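Local coordinates for beta-mannosidase (Trichoderma harzianum, PDB 4CVU), which probably hydrolyses beta-mannosidic linkages, releasing terminal mannose residues, as a fungal beta-mannosidase of glycoside hydrolase family 2, at residues L407-L419 against W726-E738. Numbering follows the deposited sequence.
Sequences LFDSVESQNFNML and WKVLPYVSRRTYE. With NA (sodium ion), chain B; CD (cadmium ion), chain T.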
loop_
_atom_site.group_PDB
_atom_site.type_symbol
_atom_site.label_atom_id
_atom_site.label_comp_id
_atom_site.label_asym_id
_atom_site.label_seq_id
_atom_site.Cartn_x
_atom_site.Cartn_y
_atom_site.Cartn_z
ATOM N N LEU A 407 14.255 20.953 -0.033
ATOM C CA LEU A 407 14.053 21.342 -1.432
ATOM C C LEU A 407 15.031 22.452 -1.836
ATOM O O LEU A 407 15.553 22.458 -2.986
ATOM C CB LEU A 407 12.607 21.779 -1.648
ATOM C CG LEU A 407 12.239 22.224 -3.066
ATOM C CD1 LEU A 407 10.763 21.892 -3.301
ATOM C CD2 LEU A 407 12.452 23.699 -3.280
ATOM N N PHE A 408 15.239 23.435 -0.968
ATOM C CA PHE A 408 16.214 24.480 -1.333
ATOM C C PHE A 408 17.653 23.968 -1.366
ATOM O O PHE A 408 18.411 24.381 -2.234
ATOM C CB PHE A 408 16.058 25.744 -0.493
ATOM C CG PHE A 408 15.050 26.688 -1.062
ATOM C CD1 PHE A 408 15.435 27.646 -2.012
ATOM C CD2 PHE A 408 13.714 26.609 -0.692
ATOM C CE1 PHE A 408 14.499 28.550 -2.515
ATOM C CE2 PHE A 408 12.779 27.485 -1.216
ATOM C CZ PHE A 408 13.174 28.445 -2.148
ATOM N N ASP A 409 18.002 23.034 -0.481
ATOM C CA ASP A 409 19.311 22.387 -0.589
ATOM C C ASP A 409 19.498 21.801 -1.995
ATOM O O ASP A 409 20.552 21.918 -2.549
ATOM C CB ASP A 409 19.473 21.194 0.296
ATOM C CG ASP A 409 19.490 21.520 1.783
ATOM O OD1 ASP A 409 19.683 22.649 2.242
ATOM O OD2 ASP A 409 19.395 20.561 2.506
ATOM N N SER A 410 18.478 21.103 -2.510
ATOM C CA SER A 410 18.559 20.429 -3.821
ATOM C C SER A 410 18.653 21.439 -4.967
ATOM O O SER A 410 19.267 21.171 -6.010
ATOM C CB SER A 410 17.338 19.501 -4.024
ATOM O OG SER A 410 17.379 18.397 -3.119
ATOM N N VAL A 411 18.014 22.601 -4.776
ATOM C CA VAL A 411 18.067 23.719 -5.748
ATOM C C VAL A 411 19.510 24.289 -5.855
ATOM O O VAL A 411 20.054 24.481 -6.952
ATOM C CB VAL A 411 17.073 24.850 -5.357
ATOM C CG1 VAL A 411 17.347 26.152 -6.136
ATOM C CG2 VAL A 411 15.621 24.431 -5.595
ATOM N N GLU A 412 20.102 24.599 -4.711
ATOM C CA GLU A 412 21.489 25.120 -4.668
ATOM C C GLU A 412 22.475 24.125 -5.279
ATOM O O GLU A 412 23.323 24.487 -6.153
ATOM C CB GLU A 412 21.896 25.420 -3.241
ATOM C CG GLU A 412 21.019 26.462 -2.570
ATOM C CD GLU A 412 21.784 27.269 -1.554
ATOM O OE1 GLU A 412 22.696 27.992 -2.008
ATOM O OE2 GLU A 412 21.493 27.145 -0.332
ATOM N N SER A 413 22.302 22.854 -4.897
ATOM C CA SER A 413 23.205 21.809 -5.342
ATOM C C SER A 413 23.206 21.597 -6.850
ATOM O O SER A 413 24.190 21.085 -7.398
ATOM C CB SER A 413 22.886 20.493 -4.696
ATOM O OG SER A 413 23.966 19.601 -4.921
ATOM N N GLN A 414 22.144 21.991 -7.500
ATOM C CA GLN A 414 21.996 21.850 -8.933
ATOM C C GLN A 414 22.554 23.056 -9.647
ATOM O O GLN A 414 22.463 23.154 -10.839
ATOM C CB GLN A 414 20.524 21.691 -9.299
ATOM C CG GLN A 414 19.901 20.311 -9.122
ATOM C CD GLN A 414 18.499 20.254 -9.688
ATOM O OE1 GLN A 414 17.557 20.282 -8.952
ATOM N NE2 GLN A 414 18.357 20.248 -11.008
ATOM N N ASN A 415 23.171 23.937 -8.894
ATOM C CA ASN A 415 23.734 25.208 -9.326
ATOM C C ASN A 415 22.698 26.233 -9.816
ATOM O O ASN A 415 23.008 26.990 -10.699
ATOM C CB ASN A 415 24.831 24.981 -10.424
ATOM C CG ASN A 415 26.002 24.167 -9.925
ATOM O OD1 ASN A 415 26.623 24.505 -8.952
ATOM N ND2 ASN A 415 26.266 23.063 -10.561
ATOM N N PHE A 416 21.502 26.252 -9.219
ATOM C CA PHE A 416 20.471 27.208 -9.569
ATOM C C PHE A 416 20.834 28.624 -9.097
ATOM O O PHE A 416 21.557 28.783 -8.175
ATOM C CB PHE A 416 19.107 26.833 -8.934
ATOM C CG PHE A 416 18.352 25.746 -9.629
ATOM C CD1 PHE A 416 18.975 24.649 -10.139
ATOM C CD2 PHE A 416 17.015 25.796 -9.687
ATOM C CE1 PHE A 416 18.253 23.638 -10.703
ATOM C CE2 PHE A 416 16.303 24.802 -10.251
ATOM C CZ PHE A 416 16.919 23.717 -10.748
ATOM N N ASN A 417 20.350 29.652 -9.762
ATOM C CA ASN A 417 20.269 30.976 -9.176
ATOM C C ASN A 417 18.876 31.557 -9.258
ATOM O O ASN A 417 18.647 32.657 -8.754
ATOM C CB ASN A 417 21.317 31.928 -9.757
ATOM C CG ASN A 417 21.241 32.017 -11.250
ATOM O OD1 ASN A 417 20.173 31.900 -11.804
ATOM N ND2 ASN A 417 22.386 32.109 -11.908
ATOM N N MET A 418 17.919 30.787 -9.801
ATOM C CA MET A 418 16.549 31.265 -9.975
ATOM C C MET A 418 15.551 30.109 -9.978
ATOM O O MET A 418 15.865 29.013 -10.474
ATOM C CB MET A 418 16.421 32.041 -11.319
ATOM C CG MET A 418 15.077 32.703 -11.536
ATOM S SD MET A 418 15.023 33.650 -13.096
ATOM C CE MET A 418 15.668 35.221 -12.579
ATOM N N LEU A 419 14.387 30.362 -9.364
ATOM C CA LEU A 419 13.172 29.611 -9.574
ATOM C C LEU A 419 12.096 30.522 -10.129
ATOM O O LEU A 419 11.929 31.682 -9.686
ATOM C CB LEU A 419 12.652 28.944 -8.267
ATOM C CG LEU A 419 13.569 27.952 -7.581
ATOM C CD1 LEU A 419 13.067 27.613 -6.178
ATOM C CD2 LEU A 419 13.710 26.688 -8.384
ATOM N N TRP A 726 15.874 12.574 -5.823
ATOM C CA TRP A 726 16.384 12.956 -7.140
ATOM C C TRP A 726 16.152 11.873 -8.200
ATOM O O TRP A 726 16.546 10.736 -8.037
ATOM C CB TRP A 726 17.857 13.243 -7.012
ATOM C CG TRP A 726 18.165 14.518 -6.329
ATOM C CD1 TRP A 726 17.484 15.077 -5.334
ATOM C CD2 TRP A 726 19.227 15.424 -6.647
ATOM N NE1 TRP A 726 18.057 16.270 -4.953
ATOM C CE2 TRP A 726 19.135 16.503 -5.744
ATOM C CE3 TRP A 726 20.280 15.395 -7.555
ATOM C CZ2 TRP A 726 20.012 17.569 -5.765
ATOM C CZ3 TRP A 726 21.170 16.445 -7.562
ATOM C CH2 TRP A 726 21.008 17.541 -6.684
ATOM N N LYS A 727 15.566 12.273 -9.320
ATOM C CA LYS A 727 15.612 11.512 -10.543
ATOM C C LYS A 727 17.025 11.609 -11.091
ATOM O O LYS A 727 17.907 12.184 -10.450
ATOM C CB LYS A 727 14.619 12.064 -11.583
ATOM C CG LYS A 727 13.156 11.995 -11.156
ATOM C CD LYS A 727 12.216 12.145 -12.351
ATOM C CE LYS A 727 10.755 12.187 -11.889
ATOM N NZ LYS A 727 9.721 12.483 -12.926
ATOM N N VAL A 728 17.222 11.042 -12.285
ATOM C CA VAL A 728 18.449 11.195 -13.027
ATOM C C VAL A 728 18.623 12.662 -13.453
ATOM O O VAL A 728 19.738 13.154 -13.427
ATOM C CB VAL A 728 18.528 10.271 -14.259
ATOM C CG1 VAL A 728 19.806 10.480 -15.054
ATOM C CG2 VAL A 728 18.465 8.819 -13.834
ATOM N N LEU A 729 17.531 13.353 -13.793
ATOM C CA LEU A 729 17.592 14.731 -14.319
ATOM C C LEU A 729 18.445 15.747 -13.524
ATOM O O LEU A 729 19.296 16.418 -14.068
ATOM C CB LEU A 729 16.188 15.302 -14.492
ATOM C CG LEU A 729 16.086 16.790 -14.833
ATOM C CD1 LEU A 729 16.794 17.112 -16.149
ATOM C CD2 LEU A 729 14.608 17.098 -14.918
ATOM N N PRO A 730 18.189 15.879 -12.238
ATOM C CA PRO A 730 18.910 16.894 -11.459
ATOM C C PRO A 730 20.400 16.656 -11.356
ATOM O O PRO A 730 21.112 17.628 -11.112
ATOM C CB PRO A 730 18.205 16.838 -10.056
ATOM C CG PRO A 730 17.459 15.568 -10.067
ATOM C CD PRO A 730 17.092 15.264 -11.492
ATOM N N TYR A 731 20.858 15.396 -11.423
ATOM C CA TYR A 731 22.281 15.065 -11.449
ATOM C C TYR A 731 22.915 15.556 -12.724
ATOM O O TYR A 731 24.039 16.097 -12.718
ATOM C CB TYR A 731 22.489 13.565 -11.320
ATOM C CG TYR A 731 22.234 13.038 -9.919
ATOM C CD1 TYR A 731 23.122 13.330 -8.893
ATOM C CD2 TYR A 731 21.114 12.281 -9.626
ATOM C CE1 TYR A 731 22.882 12.858 -7.604
ATOM C CE2 TYR A 731 20.897 11.805 -8.342
ATOM C CZ TYR A 731 21.798 12.119 -7.342
ATOM O OH TYR A 731 21.602 11.621 -6.061
ATOM N N VAL A 732 22.225 15.367 -13.845
ATOM C CA VAL A 732 22.687 15.871 -15.166
ATOM C C VAL A 732 22.629 17.404 -15.388
ATOM O O VAL A 732 23.566 18.014 -15.899
ATOM C CB VAL A 732 21.935 15.163 -16.300
ATOM C CG1 VAL A 732 22.457 15.627 -17.658
ATOM C CG2 VAL A 732 22.135 13.649 -16.193
ATOM N N SER A 733 21.520 18.016 -14.989
ATOM C CA SER A 733 21.374 19.465 -14.995
ATOM C C SER A 733 22.377 20.163 -14.046
ATOM O O SER A 733 22.893 21.221 -14.381
ATOM C CB SER A 733 19.914 19.815 -14.724
ATOM O OG SER A 733 19.493 19.496 -13.399
ATOM N N ARG A 734 22.669 19.569 -12.875
ATOM C CA ARG A 734 23.743 20.105 -12.014
ATOM C C ARG A 734 25.032 20.309 -12.779
ATOM O O ARG A 734 25.669 21.377 -12.655
ATOM C CB ARG A 734 24.028 19.180 -10.828
ATOM C CG ARG A 734 25.335 19.478 -10.077
ATOM C CD ARG A 734 25.747 18.306 -9.199
ATOM N NE ARG A 734 25.093 18.267 -7.881
ATOM C CZ ARG A 734 24.845 17.157 -7.188
ATOM N NH1 ARG A 734 25.101 15.962 -7.690
ATOM N NH2 ARG A 734 24.342 17.223 -5.984
ATOM N N ARG A 735 25.451 19.288 -13.541
ATOM C CA ARG A 735 26.701 19.352 -14.284
ATOM C C ARG A 735 26.537 20.347 -15.390
ATOM O O ARG A 735 27.465 21.129 -15.682
ATOM C CB ARG A 735 27.103 18.004 -14.897
ATOM C CG ARG A 735 27.699 16.998 -13.911
ATOM C CD ARG A 735 28.397 15.866 -14.687
ATOM N NE ARG A 735 27.463 15.038 -15.451
ATOM C CZ ARG A 735 26.831 13.963 -14.967
ATOM N NH1 ARG A 735 27.039 13.547 -13.707
ATOM N NH2 ARG A 735 25.991 13.293 -15.749
ATOM N N THR A 736 25.360 20.328 -16.005
ATOM C CA THR A 736 25.132 21.181 -17.160
ATOM C C THR A 736 24.856 22.650 -16.752
ATOM O O THR A 736 24.868 23.516 -17.609
ATOM C CB THR A 736 23.995 20.627 -18.062
ATOM O OG1 THR A 736 24.064 19.208 -18.105
ATOM C CG2 THR A 736 24.100 21.165 -19.491
ATOM N N TYR A 737 24.581 22.898 -15.472
ATOM C CA TYR A 737 24.461 24.248 -14.930
ATOM C C TYR A 737 25.769 24.730 -14.220
ATOM O O TYR A 737 25.791 25.739 -13.523
ATOM C CB TYR A 737 23.255 24.346 -13.972
ATOM C CG TYR A 737 21.861 24.483 -14.626
ATOM C CD1 TYR A 737 21.697 24.944 -15.924
ATOM C CD2 TYR A 737 20.718 24.224 -13.896
ATOM C CE1 TYR A 737 20.425 25.122 -16.479
ATOM C CE2 TYR A 737 19.444 24.406 -14.446
ATOM C CZ TYR A 737 19.312 24.839 -15.757
ATOM O OH TYR A 737 18.063 25.005 -16.319
ATOM N N GLU A 738 26.856 23.984 -14.373
ATOM C CA GLU A 738 28.124 24.424 -13.802
ATOM C C GLU A 738 28.594 25.717 -14.506
ATOM O O GLU A 738 28.201 26.012 -15.644
ATOM C CB GLU A 738 29.188 23.318 -13.922
ATOM C CG GLU A 738 29.009 22.181 -12.918
ATOM C CD GLU A 738 30.233 21.308 -12.803
ATOM O OE1 GLU A 738 31.282 21.858 -12.468
ATOM O OE2 GLU A 738 30.184 20.116 -13.069
HETATM NA NA NA B . 19.933 20.943 4.645
HETATM CD CD CD T . 24.510 28.497 -0.339
HETATM O O HOH W 1 23.380 28.157 1.457
HETATM O O HOH W 2 25.985 28.848 -2.092
HETATM O O HOH W 3 18.379 19.028 6.029
#
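Arg734 turns the NE side of its guanidinium to Ser413, bonding the carbonyl and hydroxyl oxygens with separate nitrogens. Followed outward, its CB lies against Gln414 CA, and CG and CD run past Ser413 O. A bend at chi3 (-83°) then brings the guanidinium round, so that Arg734 NE bonds to Ser413 O at 3.0 Å from above the carbonyl plane. Arg734 NH2 meets Ser413 OG at 2.6 Å, nearly straight and within the guanidinium plane, while Trp726 CZ3 sits over one guanidinium face, toward its rim. With a leucine here, Ser413 O and OG would probably both lose their donor and Trp726 its flat charged neighbour. Trp726 NE1 in turn gives an in-plane bond of 2.9 Å to Ser410 OG. Asn415, at positive phi, is the C-prime residue of a Schellman motif ending helix 401-413, the helix that leads into parallel strand 418-421 of the mixed sheet, as in the (beta/alpha)8 catalytic barrel of this family. Asn415 ND2 reaches Arg734 O at 2.8 Å, joining that turn to the last part of helix 729-736. The amide of Gln414 crosses Pro730, with Gln414 CD 3.4 Å from Pro730 CB, and Gln414 NE2 donates to Ser733 OG (2.8 Å) as well as bonding to Tyr705. Next along the chain, Phe416 offers a ring face to the edge of Tyr737 in an offset edge-to-face pair, planes at 82°, and the Tyr737 hydroxyl bonds to Ser703 on strand 702-705.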